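Local coordinates for snrnp sm-like protein (Pyrococcus abyssi, PDB 1H64) that assembles into a seven-membered Sm ring, an archaeal counterpart of the spliceosomal snRNP core, that binds RNA, at the interface of chains A and B. Numbering follows the deposited sequence. Chains: chain A/B, Snrnp sm-like protein.

The three contacts are patches of one seam between neighbouring subunits of the heptameric ring. Contact 1 lies about 10 Å from contact 2 and about 11 Å from contact 3, measured between the centres of their C-alpha atoms; contacts 2 and 3 are about 11 Å apart. A:Ala69, in strand 69-72, belongs to contacts 1 and 2, and B:Val61, in strand 60-62, to contacts 1 and 3. These edge strands form the spine of the seam, while contact 3 adds the N-terminal helix of chain A. Because the interface is not two-fold, each subunit can offer a different side to each neighbour and so close a ring.

Contact 1: the interface of chains A and B. Residues chain A 22, 65, 67-69; chain B 21, 61-63, 66.
A:Leu68 and B:Leu21 meet tip to tip, CD1 of A:Leu68 lying 3.6 Å from CD2 of B:Leu21. With CG anti to its own backbone N (chi1 172°), A:Leu68 also lays CD1 against B:Asn66, 3.5 Å from CB, the two side chains crossing obliquely. Outward of this apolar centre, the carbonyl oxygen of A:Val67 accepts two hydrogen bonds from chain B. The guanidinium NH1 of B:Arg63 reaches A:Val67 O at 2.7 Å, lying in the carbonyl plane while the oxygen sits at the guanidinium edge. The amide ND2 of B:Asn66 bonds to A:Val67 O at 3.1 Å, tilted 18° from the carbonyl plane. These bonds limit the rotation of both side-chain groups. A bend at chi3 (59°) turns the arginine tip back to this oxygen, and its CD packs on CB of A:Val67. The next carbonyl, A:Leu68 O, takes the backbone N of B:Arg63 at 3.0 Å, beside the antiparallel bridge of A:Ala69 with B:Ile62. At the rim A:Lys22 NZ comes within 4.2 Å of B:Arg63 NH1, a likely repulsion that A:Asp65, its OD2 4.2 Å from B:Arg63 NH2, may offset. The patch pairs the edge strands of adjacent Sm folds and helps hold the heptameric ring together.

Contact 2: the interface of chains A and B. Residues chain A 18, 20, 69-72; chain B 55, 57, 59-60.
The phenol ring of B:Tyr57 is met by A:Leu18 at its edge and by A:Ile20 at its hydroxyl tip. The leucine crosses the tyrosine side chain at about a right angle, its methyl CD2 lying in the ring plane, 3.8 Å from CE2 of B:Tyr57. A:Ile20 comes tip to tip instead, placing CD1 3.3 Å from the phenol OH of B:Tyr57. From its own chain, B:Ile60 covers one face of the ring, CD1 sitting 3.9 Å above the plane and over the ring centre. The same methyl reaches across the interface to A:Ala69 CB at 3.6 Å. This isoleucine thus lies between the tyrosine face and strand 69-72 of chain A. A:Ser71 turns OG anti to its backbone N (chi1 179°), toward chain B, where it donates a hydrogen bond of 2.8 Å to the carbonyl O of B:Lys59. The hydroxyl approaches at a C=O...O angle of 157° and is tilted 22° from the carbonyl plane. Its CB packs against CD2 of the tyrosine. Farther along, A:Pro72 and B:Lys59 cross at about a right angle. Water 1 joins their backbones, 2.7 Å from A:Pro72 O and 2.9 Å from B:Lys59 N. The patch continues the strand-to-strand seam with an aromatic side chain wedged against apolar groups, adding buried surface that supports subunit association in the ring.

Contact 3: the interface of chains A and B. Residues chain A 3-6, 8-9, 38; chain B 35, 39-41, 61.
The N-terminal helix 5-11 of chain A, the helix that precedes the Sm beta-strands, rests by its first turn on strands 40-42 and 60-62 of chain B and on the loop residues B:Asp35 and B:Asn39. A:Pro5 leads: CG of its ring packs 3.7 Å from CB of B:Asn39, and its CB meets CG1 of B:Val61 at 3.8 Å. On the same helix, A:Val8 splits its branches between two valines. CG1, anti to the backbone N (chi1 171°), touches CG2 of B:Val61 at 3.5 Å, while CG2 lies 3.8 Å from CG1 of B:Val41. In both pairs the side chains run antiparallel, flank to flank. B:Asp35 borders the proline, its OD2 3.8 Å from A:Pro5 CG, and holds B:Asn39 by two hydrogen bonds. OD2 takes the amide ND2 of B:Asn39 at 2.9 Å with its syn lone pair, whereas OD1 is met by B:Asn39 N at 3.2 Å from above the carboxylate plane. An alanine in place of B:Asp35 would probably leave both the amide ND2 and the backbone N of B:Asn39 without these acceptors, free the amide to turn, and open a gap beside A:Pro5. The cross-chain contact is apolar and docks one subunit's helix on its neighbour, reinforcing the heptamer.

Contact 1: the interface of chains A and B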
# COMPACT_ATOMS: atom_id res chain seq x y z
N LYS A 22 2.13 12.74 4.86
CA LYS A 22 1.12 12.68 3.80
C LYS A 22 -0.24 13.22 4.24
O LYS A 22 -1.27 12.71 3.79
CB LYS A 22 0.97 11.24 3.31
CG LYS A 22 2.30 10.52 3.09
CD LYS A 22 2.11 9.11 2.54
CE LYS A 22 3.44 8.39 2.36
NZ LYS A 22 3.27 7.06 1.69
N ASP A 65 7.84 5.43 5.82
CA ASP A 65 6.74 5.11 4.92
C ASP A 65 5.61 6.14 4.94
O ASP A 65 4.83 6.22 3.99
CB ASP A 65 6.19 3.72 5.24
CG ASP A 65 5.18 3.24 4.19
OD1 ASP A 65 3.99 3.07 4.54
OD2 ASP A 65 5.58 3.06 3.03
N VAL A 67 6.26 9.41 5.40
CA VAL A 67 6.84 10.70 5.03
C VAL A 67 6.70 11.12 3.58
O VAL A 67 6.95 10.34 2.66
CB VAL A 67 8.37 10.75 5.42
CG1 VAL A 67 8.97 12.10 5.01
CG2 VAL A 67 8.54 10.59 6.94
N LEU A 68 6.27 12.37 3.37
CA LEU A 68 6.14 12.94 2.03
C LEU A 68 7.48 13.59 1.68
O LEU A 68 8.05 13.38 0.60
CB LEU A 68 5.04 14.00 1.99
CG LEU A 68 4.94 14.79 0.68
CD1 LEU A 68 4.42 13.89 -0.43
CD2 LEU A 68 4.01 16.00 0.84
N ALA A 69 8.00 14.39 2.62
CA ALA A 69 9.25 15.08 2.37
C ALA A 69 9.92 15.52 3.66
O ALA A 69 9.28 15.56 4.72
CB ALA A 69 9.00 16.29 1.47
N LEU B 21 2.38 15.30 -7.38
CA LEU B 21 1.94 14.39 -6.34
C LEU B 21 0.46 14.10 -6.58
O LEU B 21 -0.22 14.84 -7.28
CB LEU B 21 2.10 15.04 -4.96
CG LEU B 21 3.34 14.84 -4.08
CD1 LEU B 21 4.61 14.75 -4.90
CD2 LEU B 21 3.41 16.02 -3.08
N VAL B 61 13.84 17.03 0.45
CA VAL B 61 13.96 15.66 -0.03
C VAL B 61 12.53 15.14 -0.11
O VAL B 61 11.83 15.14 0.90
CB VAL B 61 14.76 14.81 0.97
CG1 VAL B 61 14.91 13.36 0.44
CG2 VAL B 61 16.11 15.44 1.22
N ILE B 62 12.10 14.73 -1.30
CA ILE B 62 10.75 14.21 -1.48
C ILE B 62 10.81 12.70 -1.80
O ILE B 62 11.56 12.25 -2.67
CB ILE B 62 10.01 14.91 -2.63
CG1 ILE B 62 10.56 14.46 -3.96
CG2 ILE B 62 10.15 16.44 -2.51
CD1 ILE B 62 9.53 14.48 -5.07
N ARG B 63 10.01 11.91 -1.09
CA ARG B 63 10.02 10.45 -1.30
C ARG B 63 9.25 10.05 -2.55
O ARG B 63 8.11 10.47 -2.77
CB ARG B 63 9.46 9.74 -0.07
CG ARG B 63 10.43 9.77 1.10
CD ARG B 63 9.92 8.98 2.29
NE ARG B 63 9.69 7.57 1.97
CZ ARG B 63 8.50 7.04 1.72
NH1 ARG B 63 7.39 7.80 1.75
NH2 ARG B 63 8.40 5.75 1.45
N ASN B 66 5.35 8.81 -3.10
CA ASN B 66 4.22 9.72 -3.19
C ASN B 66 4.15 10.39 -4.57
O ASN B 66 3.23 11.14 -4.85
CB ASN B 66 4.35 10.83 -2.14
CG ASN B 66 4.65 10.31 -0.75
OD1 ASN B 66 3.79 9.75 -0.09
ND2 ASN B 66 5.89 10.49 -0.30

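Contact 2: the interface of chains A and B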
# COMPACT_ATOMS: atom_id res chain seq x y z
N LEU A 18 12.29 19.80 9.10
CA LEU A 18 10.85 19.74 8.98
C LEU A 18 10.51 18.38 8.32
O LEU A 18 11.06 18.06 7.27
CB LEU A 18 10.38 20.87 8.06
CG LEU A 18 8.89 20.99 7.69
CD1 LEU A 18 8.05 21.08 8.96
CD2 LEU A 18 8.68 22.22 6.82
N ILE A 20 7.50 16.50 6.70
CA ILE A 20 6.15 16.64 6.17
C ILE A 20 5.51 15.27 5.95
O ILE A 20 6.06 14.42 5.23
CB ILE A 20 6.15 17.41 4.84
CG1 ILE A 20 6.87 18.75 5.01
CG2 ILE A 20 4.73 17.64 4.36
CD1 ILE A 20 6.98 19.55 3.72
N ALA A 69 8.00 14.39 2.62
CA ALA A 69 9.25 15.08 2.37
C ALA A 69 9.92 15.52 3.66
O ALA A 69 9.28 15.56 4.72
CB ALA A 69 9.00 16.29 1.47
N ILE A 70 11.22 15.81 3.57
CA ILE A 70 11.99 16.29 4.72
C ILE A 70 12.80 17.48 4.23
O ILE A 70 13.42 17.43 3.15
CB ILE A 70 12.98 15.25 5.26
CG1 ILE A 70 12.22 14.01 5.75
CG2 ILE A 70 13.80 15.85 6.39
CD1 ILE A 70 13.11 12.88 6.20
N SER A 71 12.78 18.55 5.01
CA SER A 71 13.50 19.76 4.64
C SER A 71 14.37 20.30 5.77
O SER A 71 13.89 20.53 6.88
CB SER A 71 12.52 20.87 4.23
OG SER A 71 13.22 22.06 3.89
N PRO A 72 15.68 20.47 5.51
CA PRO A 72 16.54 20.99 6.57
C PRO A 72 16.12 22.45 6.77
O PRO A 72 15.84 23.17 5.81
CB PRO A 72 17.94 20.84 5.98
CG PRO A 72 17.72 20.98 4.52
CD PRO A 72 16.46 20.15 4.30
N LYS B 55 4.11 27.39 -0.09
CA LYS B 55 5.29 27.30 0.75
C LYS B 55 6.57 27.23 -0.08
O LYS B 55 6.53 26.83 -1.25
CB LYS B 55 5.20 26.09 1.67
CG LYS B 55 6.06 26.23 2.92
CD LYS B 55 5.67 25.23 3.99
CE LYS B 55 6.40 25.52 5.30
NZ LYS B 55 7.87 25.66 5.10
N TYR B 57 10.94 26.26 0.09
CA TYR B 57 11.97 25.55 0.85
C TYR B 57 13.32 25.74 0.18
O TYR B 57 13.41 25.74 -1.04
CB TYR B 57 11.66 24.04 0.91
CG TYR B 57 10.27 23.67 1.35
CD1 TYR B 57 9.24 23.52 0.42
CD2 TYR B 57 9.98 23.45 2.70
CE1 TYR B 57 7.95 23.17 0.82
CE2 TYR B 57 8.69 23.10 3.11
CZ TYR B 57 7.69 22.96 2.16
OH TYR B 57 6.41 22.64 2.56
N LYS B 59 15.90 23.64 0.51
CA LYS B 59 16.29 22.31 0.03
C LYS B 59 15.27 21.32 0.58
O LYS B 59 14.90 21.39 1.75
CB LYS B 59 17.68 21.95 0.55
CG LYS B 59 18.35 20.80 -0.19
CD LYS B 59 19.68 20.41 0.46
CE LYS B 59 20.88 20.82 -0.39
NZ LYS B 59 22.15 20.40 0.27
N ILE B 60 14.81 20.39 -0.26
CA ILE B 60 13.81 19.44 0.22
C ILE B 60 13.99 18.05 -0.38
O ILE B 60 14.26 17.92 -1.56
CB ILE B 60 12.40 19.96 -0.08
CG1 ILE B 60 11.35 19.01 0.51
CG2 ILE B 60 12.22 20.17 -1.58
CD1 ILE B 60 10.00 19.67 0.69
O HOH W 1 15.89 24.20 3.31

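Contact 3: the interface of chains A and B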
# COMPACT_ATOMS: atom_id res chain seq x y z
N GLU A 3 24.62 14.92 -2.65
CA GLU A 3 23.48 15.47 -3.43
C GLU A 3 22.25 14.56 -3.34
O GLU A 3 21.12 15.02 -3.41
CB GLU A 3 23.87 15.61 -4.90
CG GLU A 3 24.19 14.28 -5.58
CD GLU A 3 24.19 14.39 -7.09
OE1 GLU A 3 24.51 13.38 -7.77
OE2 GLU A 3 23.86 15.48 -7.61
N ARG A 4 22.48 13.26 -3.20
CA ARG A 4 21.38 12.31 -3.15
C ARG A 4 20.60 12.41 -1.85
O ARG A 4 21.10 12.93 -0.85
CB ARG A 4 21.90 10.88 -3.35
CG ARG A 4 22.75 10.33 -2.23
CD ARG A 4 23.43 9.04 -2.68
NE ARG A 4 24.39 9.27 -3.75
CZ ARG A 4 25.64 9.70 -3.57
NH1 ARG A 4 26.09 9.95 -2.34
NH2 ARG A 4 26.44 9.89 -4.61
N PRO A 5 19.36 11.93 -1.86
CA PRO A 5 18.49 11.96 -0.68
C PRO A 5 19.20 11.67 0.63
O PRO A 5 19.12 12.44 1.59
CB PRO A 5 17.43 10.93 -1.03
CG PRO A 5 17.25 11.16 -2.52
CD PRO A 5 18.69 11.25 -2.99
N LEU A 6 19.89 10.53 0.69
CA LEU A 6 20.59 10.16 1.92
C LEU A 6 21.74 11.09 2.32
O LEU A 6 22.00 11.26 3.52
CB LEU A 6 21.06 8.71 1.82
CG LEU A 6 19.96 7.69 2.11
CD1 LEU A 6 19.58 7.76 3.58
CD2 LEU A 6 18.74 7.95 1.24
N VAL A 8 21.84 14.33 1.89
CA VAL A 8 21.18 15.49 2.48
C VAL A 8 20.77 15.21 3.92
O VAL A 8 21.03 16.00 4.83
CB VAL A 8 19.91 15.87 1.66
CG1 VAL A 8 19.10 16.93 2.40
CG2 VAL A 8 20.30 16.37 0.29
N ILE A 9 20.13 14.06 4.13
CA ILE A 9 19.70 13.67 5.46
C ILE A 9 20.92 13.57 6.39
O ILE A 9 20.89 14.04 7.54
CB ILE A 9 18.94 12.33 5.41
CG1 ILE A 9 17.65 12.50 4.62
CG2 ILE A 9 18.66 11.81 6.81
CD1 ILE A 9 16.74 13.59 5.13
N LEU A 38 14.77 5.71 5.48
CA LEU A 38 14.38 7.09 5.76
C LEU A 38 13.51 7.19 7.02
O LEU A 38 12.69 8.11 7.16
CB LEU A 38 13.69 7.74 4.57
CG LEU A 38 14.58 7.95 3.33
CD1 LEU A 38 13.78 8.64 2.25
CD2 LEU A 38 15.81 8.77 3.69
N ASP B 35 17.74 9.05 -6.24
CA ASP B 35 18.24 7.68 -6.08
C ASP B 35 17.36 6.73 -6.89
O ASP B 35 16.36 7.14 -7.50
CB ASP B 35 18.30 7.27 -4.59
CG ASP B 35 16.93 7.25 -3.94
OD1 ASP B 35 15.95 7.05 -4.66
OD2 ASP B 35 16.85 7.43 -2.70
N ASN B 39 13.39 8.87 -5.16
CA ASN B 39 13.30 9.86 -4.09
C ASN B 39 14.14 10.95 -4.77
O ASN B 39 15.13 10.65 -5.46
CB ASN B 39 14.01 9.40 -2.81
CG ASN B 39 13.32 8.21 -2.15
OD1 ASN B 39 12.09 8.18 -2.04
ND2 ASN B 39 14.10 7.24 -1.70
N VAL B 40 13.73 12.21 -4.64
CA VAL B 40 14.51 13.27 -5.28
C VAL B 40 14.77 14.42 -4.34
O VAL B 40 14.07 14.57 -3.34
CB VAL B 40 13.83 13.84 -6.55
CG1 VAL B 40 13.72 12.78 -7.64
CG2 VAL B 40 12.45 14.37 -6.21
N VAL B 41 15.81 15.20 -4.65
CA VAL B 41 16.17 16.35 -3.84
C VAL B 41 16.04 17.60 -4.70
O VAL B 41 16.51 17.62 -5.84
CB VAL B 41 17.62 16.25 -3.32
CG1 VAL B 41 17.93 17.46 -2.45
CG2 VAL B 41 17.81 14.95 -2.51
N VAL B 61 13.84 17.03 0.45
CA VAL B 61 13.96 15.66 -0.03
C VAL B 61 12.53 15.14 -0.11
O VAL B 61 11.83 15.14 0.90
CB VAL B 61 14.76 14.81 0.97
CG1 VAL B 61 14.91 13.36 0.44
CG2 VAL B 61 16.11 15.44 1.22